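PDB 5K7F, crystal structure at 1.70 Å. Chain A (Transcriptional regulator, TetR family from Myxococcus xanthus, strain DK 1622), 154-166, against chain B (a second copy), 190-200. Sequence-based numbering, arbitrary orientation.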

ATOM      1  N   ILE A 154       5.649  19.679 -15.118  1.00 14.03           N
ATOM      2  CA  ILE A 154       5.541  18.225 -15.157  1.00 11.29           C
ATOM      3  C   ILE A 154       4.685  17.895 -16.373  1.00 12.05           C
ATOM      4  O   ILE A 154       3.895  18.718 -16.854  1.00 13.91           O
ATOM      5  CB  ILE A 154       4.918  17.581 -13.884  1.00 11.49           C
ATOM      6  CG1 ILE A 154       3.528  18.139 -13.623  1.00 10.70           C
ATOM      7  CG2 ILE A 154       5.811  17.805 -12.645  1.00 12.10           C
ATOM      8  CD1 ILE A 154       2.856  17.576 -12.419  1.00 17.32           C
ATOM      9  N   ARG A 155       4.879  16.701 -16.878  1.00 13.10           N
ATOM     10  CA  ARG A 155       4.025  16.187 -17.952  1.00 13.60           C
ATOM     11  C   ARG A 155       2.565  16.186 -17.503  1.00 19.07           C
ATOM     12  O   ARG A 155       2.281  15.889 -16.337  1.00 14.62           O
ATOM     13  CB  ARG A 155       4.489  14.774 -18.310  1.00 20.21           C
ATOM     14  CG  ARG A 155       3.700  14.079 -19.388  1.00 27.99           C
ATOM     15  CD  ARG A 155       4.354  12.737 -19.765  1.00 30.71           C
ATOM     16  NE  ARG A 155       5.815  12.833 -19.793  1.00 44.21           N
ATOM     17  CZ  ARG A 155       6.544  13.128 -20.868  1.00 49.41           C
ATOM     18  NH1 ARG A 155       5.956  13.354 -22.042  1.00 37.67           N
ATOM     19  NH2 ARG A 155       7.871  13.195 -20.763  1.00 44.54           N
ATOM     20  N   PRO A 156       1.604  16.511 -18.383  1.00 12.61           N
ATOM     21  CA  PRO A 156       0.206  16.568 -17.937  1.00 19.85           C
ATOM     22  C   PRO A 156      -0.269  15.248 -17.338  1.00 17.00           C
ATOM     23  O   PRO A 156       0.055  14.169 -17.842  1.00 15.26           O
ATOM     24  CB  PRO A 156      -0.566  16.888 -19.218  1.00 20.39           C
ATOM     25  CG  PRO A 156       0.407  17.612 -20.061  1.00 17.99           C
ATOM     26  CD  PRO A 156       1.762  17.013 -19.756  1.00 19.15           C
ATOM     27  N   VAL A 157      -1.049  15.362 -16.256  1.00 17.02           N
ATOM     28  CA  VAL A 157      -1.629  14.217 -15.559  1.00 14.23           C
ATOM     29  C   VAL A 157      -2.859  14.715 -14.813  1.00 13.00           C
ATOM     30  O   VAL A 157      -2.915  15.870 -14.391  1.00 13.48           O
ATOM     31  CB  VAL A 157      -0.596  13.559 -14.604  1.00 11.68           C
ATOM     32  CG1 VAL A 157      -0.322  14.450 -13.411  1.00 12.74           C
ATOM     33  CG2 VAL A 157      -1.050  12.198 -14.151  1.00 14.35           C
ATOM     34  N   ASP A 158      -3.871  13.852 -14.714  1.00 11.70           N
ATOM     35  CA  ASP A 158      -5.025  14.143 -13.874  1.00  9.14           C
ATOM     36  C   ASP A 158      -4.547  14.287 -12.434  1.00 17.08           C
ATOM     37  O   ASP A 158      -3.837  13.399 -11.945  1.00 18.08           O
ATOM     38  CB  ASP A 158      -6.060  13.038 -13.961  1.00 16.53           C
ATOM     39  CG  ASP A 158      -7.283  13.327 -13.128  1.00 22.12           C
ATOM     40  OD1 ASP A 158      -7.234  13.107 -11.899  1.00 15.42           O
ATOM     41  OD2 ASP A 158      -8.308  13.768 -13.710  1.00 20.13           O
ATOM     42  N   PRO A 159      -4.870  15.395 -11.746  1.00 12.07           N
ATOM     43  CA  PRO A 159      -4.263  15.626 -10.413  1.00 10.28           C
ATOM     44  C   PRO A 159      -4.562  14.538  -9.389  1.00 10.16           C
ATOM     45  O   PRO A 159      -3.734  14.318  -8.487  1.00 10.04           O
ATOM     46  CB  PRO A 159      -4.867  16.964  -9.971  1.00  9.58           C
ATOM     47  CG  PRO A 159      -5.364  17.618 -11.198  1.00 19.38           C
ATOM     48  CD  PRO A 159      -5.651  16.557 -12.215  1.00 14.45           C
ATOM     49  N   THR A 160      -5.738  13.886  -9.463  1.00 10.67           N
ATOM     50  CA  THR A 160      -6.056  12.789  -8.557  1.00 10.38           C
ATOM     51  C   THR A 160      -5.188  11.576  -8.862  1.00 11.56           C
ATOM     52  O   THR A 160      -4.726  10.893  -7.949  1.00 11.13           O
ATOM     53  CB  THR A 160      -7.550  12.432  -8.667  1.00 15.93           C
ATOM     54  OG1 THR A 160      -8.330  13.621  -8.440  1.00 14.28           O
ATOM     55  CG2 THR A 160      -7.959  11.386  -7.655  1.00 10.42           C
ATOM     56  N   VAL A 161      -4.990  11.276 -10.151  1.00  9.96           N
ATOM     57  CA  VAL A 161      -4.054  10.227 -10.541  1.00 12.54           C
ATOM     58  C   VAL A 161      -2.663  10.542  -9.996  1.00 13.36           C
ATOM     59  O   VAL A 161      -2.003   9.693  -9.366  1.00 12.53           O
ATOM     60  CB  VAL A 161      -4.049  10.078 -12.071  1.00 15.31           C
ATOM     61  CG1 VAL A 161      -3.012   9.056 -12.540  1.00 23.37           C
ATOM     62  CG2 VAL A 161      -5.448   9.673 -12.559  1.00 15.56           C
ATOM     63  N   GLY A 162      -2.190  11.760 -10.251  1.00 10.52           N
ATOM     64  CA  GLY A 162      -0.886  12.181  -9.725  1.00  8.69           C
ATOM     65  C   GLY A 162      -0.807  11.961  -8.230  1.00  9.91           C
ATOM     66  O   GLY A 162       0.095  11.289  -7.742  1.00  9.28           O
ATOM     67  N   ALA A 163      -1.823  12.436  -7.503  1.00  8.72           N
ATOM     68  CA  ALA A 163      -1.830  12.365  -6.044  1.00  8.88           C
ATOM     69  C   ALA A 163      -1.750  10.930  -5.535  1.00  7.19           C
ATOM     70  O   ALA A 163      -0.933  10.618  -4.644  1.00  9.22           O
ATOM     71  CB  ALA A 163      -3.089  13.057  -5.514  1.00  8.81           C
ATOM     72  N   PHE A 164      -2.622  10.041  -6.029  1.00  7.34           N
ATOM     73  CA  PHE A 164      -2.620   8.694  -5.497  1.00 10.32           C
ATOM     74  C   PHE A 164      -1.503   7.824  -6.082  1.00  6.98           C
ATOM     75  O   PHE A 164      -1.177   6.790  -5.495  1.00  8.94           O
ATOM     76  CB  PHE A 164      -4.001   8.046  -5.707  1.00 17.13           C
ATOM     77  CG  PHE A 164      -5.049   8.541  -4.728  1.00 13.50           C
ATOM     78  CD1 PHE A 164      -5.003   8.198  -3.398  1.00 13.38           C
ATOM     79  CD2 PHE A 164      -6.062   9.373  -5.152  1.00 13.75           C
ATOM     80  CE1 PHE A 164      -5.946   8.668  -2.526  1.00 15.90           C
ATOM     81  CE2 PHE A 164      -7.014   9.830  -4.276  1.00 13.13           C
ATOM     82  CZ  PHE A 164      -6.957   9.480  -2.975  1.00 14.59           C
ATOM     83  N   SER A 165      -0.899   8.200  -7.199  1.00  7.69           N
ATOM     84  CA  SER A 165       0.312   7.499  -7.642  1.00  9.84           C
ATOM     85  C   SER A 165       1.438   7.770  -6.657  1.00  8.32           C
ATOM     86  O   SER A 165       2.125   6.844  -6.161  1.00  8.69           O
ATOM     87  CB  SER A 165       0.703   7.950  -9.050  1.00 13.16           C
ATOM     88  OG  SER A 165      -0.282   7.524 -10.001  1.00 12.49           O
ATOM     89  N   PHE A 166       1.615   9.047  -6.359  1.00 10.19           N
ATOM     90  CA  PHE A 166       2.521   9.528  -5.319  1.00  7.09           C
ATOM     91  C   PHE A 166       2.277   8.795  -4.000  1.00  9.18           C
ATOM     92  O   PHE A 166       3.214   8.281  -3.360  1.00 10.01           O
ATOM     93  CB  PHE A 166       2.283  11.029  -5.208  1.00  6.94           C
ATOM     94  CG  PHE A 166       3.069  11.758  -4.120  1.00  4.99           C
ATOM     95  CD1 PHE A 166       2.939  11.464  -2.764  1.00  6.78           C
ATOM     96  CD2 PHE A 166       3.821  12.830  -4.490  1.00 11.84           C
ATOM     97  CE1 PHE A 166       3.652  12.237  -1.789  1.00  9.58           C
ATOM     98  CE2 PHE A 166       4.506  13.589  -3.542  1.00  7.82           C
ATOM     99  CZ  PHE A 166       4.390  13.264  -2.189  1.00  7.64           C
TER
ATOM    100  N   ASP B 190      -4.662   4.611 -17.867  1.00 12.79           N
ATOM    101  CA  ASP B 190      -3.987   5.452 -18.839  1.00 10.46           C
ATOM    102  C   ASP B 190      -3.043   6.423 -18.148  1.00  8.39           C
ATOM    103  O   ASP B 190      -1.921   6.619 -18.604  1.00 13.27           O
ATOM    104  CB  ASP B 190      -5.003   6.239 -19.686  1.00  8.10           C
ATOM    105  CG  ASP B 190      -5.707   5.390 -20.723  1.00 18.42           C
ATOM    106  OD1 ASP B 190      -5.351   4.210 -20.954  1.00 18.16           O
ATOM    107  OD2 ASP B 190      -6.610   5.973 -21.318  1.00 16.37           O
ATOM    108  N   GLY B 191      -3.486   7.043 -17.046  1.00  8.45           N
ATOM    109  CA  GLY B 191      -2.688   8.082 -16.392  1.00 12.99           C
ATOM    110  C   GLY B 191      -1.441   7.530 -15.731  1.00  6.66           C
ATOM    111  O   GLY B 191      -0.347   8.014 -15.975  1.00 13.67           O
ATOM    112  N   MET B 192      -1.605   6.486 -14.923  1.00  6.78           N
ATOM    113  CA  MET B 192      -0.494   5.779 -14.296  1.00  5.71           C
ATOM    114  C   MET B 192       0.567   5.309 -15.291  1.00  8.33           C
ATOM    115  O   MET B 192       1.772   5.571 -15.096  1.00 12.84           O
ATOM    116  CB  MET B 192      -1.012   4.596 -13.480  1.00  6.84           C
ATOM    117  CG  MET B 192      -1.781   4.981 -12.180  1.00 11.03           C
ATOM    118  SD  MET B 192      -1.860   3.678 -10.955  1.00 10.61           S
ATOM    119  CE  MET B 192      -2.689   4.514  -9.612  1.00 12.04           C
ATOM    120  N   VAL B 193       0.165   4.565 -16.325  1.00 10.63           N
ATOM    121  CA  VAL B 193       1.129   4.110 -17.319  1.00 10.35           C
ATOM    122  C   VAL B 193       1.846   5.290 -17.948  1.00 10.04           C
ATOM    123  O   VAL B 193       3.063   5.247 -18.170  1.00 12.18           O
ATOM    124  CB  VAL B 193       0.433   3.246 -18.388  1.00 20.72           C
ATOM    125  CG1 VAL B 193       1.410   2.927 -19.522  1.00 20.02           C
ATOM    126  CG2 VAL B 193      -0.099   1.980 -17.768  1.00 12.81           C
ATOM    127  N   GLY B 194       1.105   6.369 -18.254  1.00 11.88           N
ATOM    128  CA  GLY B 194       1.716   7.529 -18.870  1.00  9.71           C
ATOM    129  C   GLY B 194       2.674   8.233 -17.955  1.00  9.62           C
ATOM    130  O   GLY B 194       3.583   8.924 -18.432  1.00 23.07           O
ATOM    131  N   MET B 195       2.487   8.075 -16.647  1.00 12.49           N
ATOM    132  CA  MET B 195       3.378   8.725 -15.689  1.00  8.83           C
ATOM    133  C   MET B 195       4.723   8.029 -15.628  1.00 12.22           C
ATOM    134  O   MET B 195       5.768   8.694 -15.605  1.00 14.53           O
ATOM    135  CB  MET B 195       2.774   8.721 -14.288  1.00 14.68           C
ATOM    136  CG  MET B 195       1.808   9.806 -14.024  1.00 11.72           C
ATOM    137  SD  MET B 195       1.611   9.991 -12.251  1.00 21.88           S
ATOM    138  CE  MET B 195       2.559  11.428 -12.133  1.00 15.67           C
ATOM    139  N   LEU B 196       4.720   6.697 -15.491  1.00 14.82           N
ATOM    140  CA  LEU B 196       5.978   5.968 -15.349  1.00 11.03           C
ATOM    141  C   LEU B 196       6.638   5.685 -16.684  1.00 13.43           C
ATOM    142  O   LEU B 196       7.862   5.555 -16.752  1.00 12.80           O
ATOM    143  CB  LEU B 196       5.775   4.624 -14.642  1.00 15.03           C
ATOM    144  CG  LEU B 196       5.535   4.543 -13.155  1.00 22.95           C
ATOM    145  CD1 LEU B 196       5.769   3.114 -12.746  1.00 17.89           C
ATOM    146  CD2 LEU B 196       6.490   5.487 -12.392  1.00 21.09           C
ATOM    147  N   PHE B 197       5.864   5.578 -17.749  1.00  7.47           N
ATOM    148  CA  PHE B 197       6.380   5.088 -19.034  1.00  9.57           C
ATOM    149  C   PHE B 197       5.945   5.964 -20.197  1.00 12.82           C
ATOM    150  O   PHE B 197       5.312   5.484 -21.151  1.00 17.98           O
ATOM    151  CB  PHE B 197       5.919   3.658 -19.274  1.00 11.60           C
ATOM    152  CG  PHE B 197       6.208   2.733 -18.134  1.00  7.28           C
ATOM    153  CD1 PHE B 197       7.529   2.454 -17.778  1.00  9.13           C
ATOM    154  CD2 PHE B 197       5.174   2.145 -17.426  1.00 13.12           C
ATOM    155  CE1 PHE B 197       7.809   1.594 -16.739  1.00 11.38           C
ATOM    156  CE2 PHE B 197       5.431   1.244 -16.390  1.00 13.74           C
ATOM    157  CZ  PHE B 197       6.753   0.985 -16.025  1.00 12.80           C
ATOM    158  N   PRO B 198       6.233   7.247 -20.141  1.00 13.21           N
ATOM    159  CA  PRO B 198       5.906   8.112 -21.254  1.00 15.97           C
ATOM    160  C   PRO B 198       6.826   7.833 -22.419  1.00 23.52           C
ATOM    161  O   PRO B 198       7.901   7.240 -22.242  1.00 18.59           O
ATOM    162  CB  PRO B 198       6.142   9.508 -20.688  1.00 20.69           C
ATOM    163  CG  PRO B 198       7.301   9.321 -19.803  1.00 26.51           C
ATOM    164  CD  PRO B 198       7.071   7.945 -19.157  1.00 16.97           C
ATOM    165  N   PRO B 199       6.422   8.208 -23.635  1.00 29.17           N
ATOM    166  CA  PRO B 199       7.393   8.285 -24.728  1.00 27.86           C
ATOM    167  C   PRO B 199       8.693   8.917 -24.261  1.00 22.14           C
ATOM    168  O   PRO B 199       8.711  10.007 -23.668  1.00 27.42           O
ATOM    169  CB  PRO B 199       6.685   9.154 -25.770  1.00 26.79           C
ATOM    170  CG  PRO B 199       5.223   8.951 -25.508  1.00 29.96           C
ATOM    171  CD  PRO B 199       5.071   8.641 -24.039  1.00 24.43           C
ATOM    172  N   PHE B 200       9.794   8.218 -24.512  1.00 27.62           N
ATOM    173  CA  PHE B 200      11.105   8.675 -24.074  1.00 26.85           C
ATOM    174  C   PHE B 200      12.161   8.334 -25.119  1.00 27.65           C
ATOM    175  O   PHE B 200      13.005   9.172 -25.423  1.00 38.89           O
ATOM    176  CB  PHE B 200      11.471   8.045 -22.729  1.00 25.32           C
ATOM    177  CG  PHE B 200      12.845   8.436 -22.227  1.00 25.17           C
ATOM    178  CD1 PHE B 200      13.961   7.673 -22.554  1.00 21.51           C
ATOM    179  CD2 PHE B 200      13.019   9.550 -21.424  1.00 30.70           C
ATOM    180  CE1 PHE B 200      15.214   8.022 -22.101  1.00 17.16           C
ATOM    181  CE2 PHE B 200      14.271   9.900 -20.969  1.00 26.36           C
ATOM    182  CZ  PHE B 200      15.371   9.128 -21.310  1.00 23.51           C
TER

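The contact between these two stretches of a TetR-family regulator is a small apolar packing of one helix and its leading loop against the last turns of a helix from the second copy, held by shape and burial with no hydrogen bond crossing between them. It illustrates a general principle: where two helices meet without polar links, small residues set how near the backbones can come, and flexible side chains fill what is left.

The helix axes cross at -65° and come no closer than 9.6 Å, and 405 Å² of surface is buried in total. Gly191(B) shows the part played by a small residue. Val161(A) turns its CA-to-CB bond toward the partner and lays CG1 directly on the backbone there, 3.9 Å from Gly191(B) C and 3.8 Å from Met192(B) N. A CB on Gly191(B) would lie about 2.9 Å from Val161(A) CG1, a clash, so the bare backbone is what admits the valine.

Two methionines supply the filling. Both CA-to-CB bonds run sideways, yet the ends of both side chains come nearer the partner, as suits long unbranched chains. Met195(B), which has the largest covered area of any residue here, packs its CG 3.7 Å from Val157(A) CG2, and its SD lies 4.2 Å from Gly162(A) CA, so it rests against the backbone of the opposing helix. Met192(B) sets its CG 4.3 Å from Val161(A) CG1.

Ser165(A) places a polar atom among these groups: its OG is 3.7 Å from Met192(B) CG and 3.8 Å from Met195(B) SD. The hydroxyl remains satisfied because Ser165(A) OG donates to Val161(A) O at 2.8 Å, one turn back in its own helix, so a buried polar group needs no partner across the boundary. The start of that helix is likewise secured from within, since Asp158(A) OD1 caps it by accepting from Thr160(A) N at 3.0 Å and, more weakly, from Val161(A) N at 3.4 Å.

At the exposed margin the packing changes character. Arg155(A) extends through t rotamers at chi1 and chi2, carrying its CD to 4.1 Å from Gly194(B) O. Its guanidinium then lies with one face over Pro198(B), with Arg155(A) NE 3.5 Å from Pro198(B) CB. The planar group can thus cover an apolar ring while its edges stay free of any hydrogen bond to this partner. Pro198(B), just beyond the helix, presents a compact, rigid ring to it.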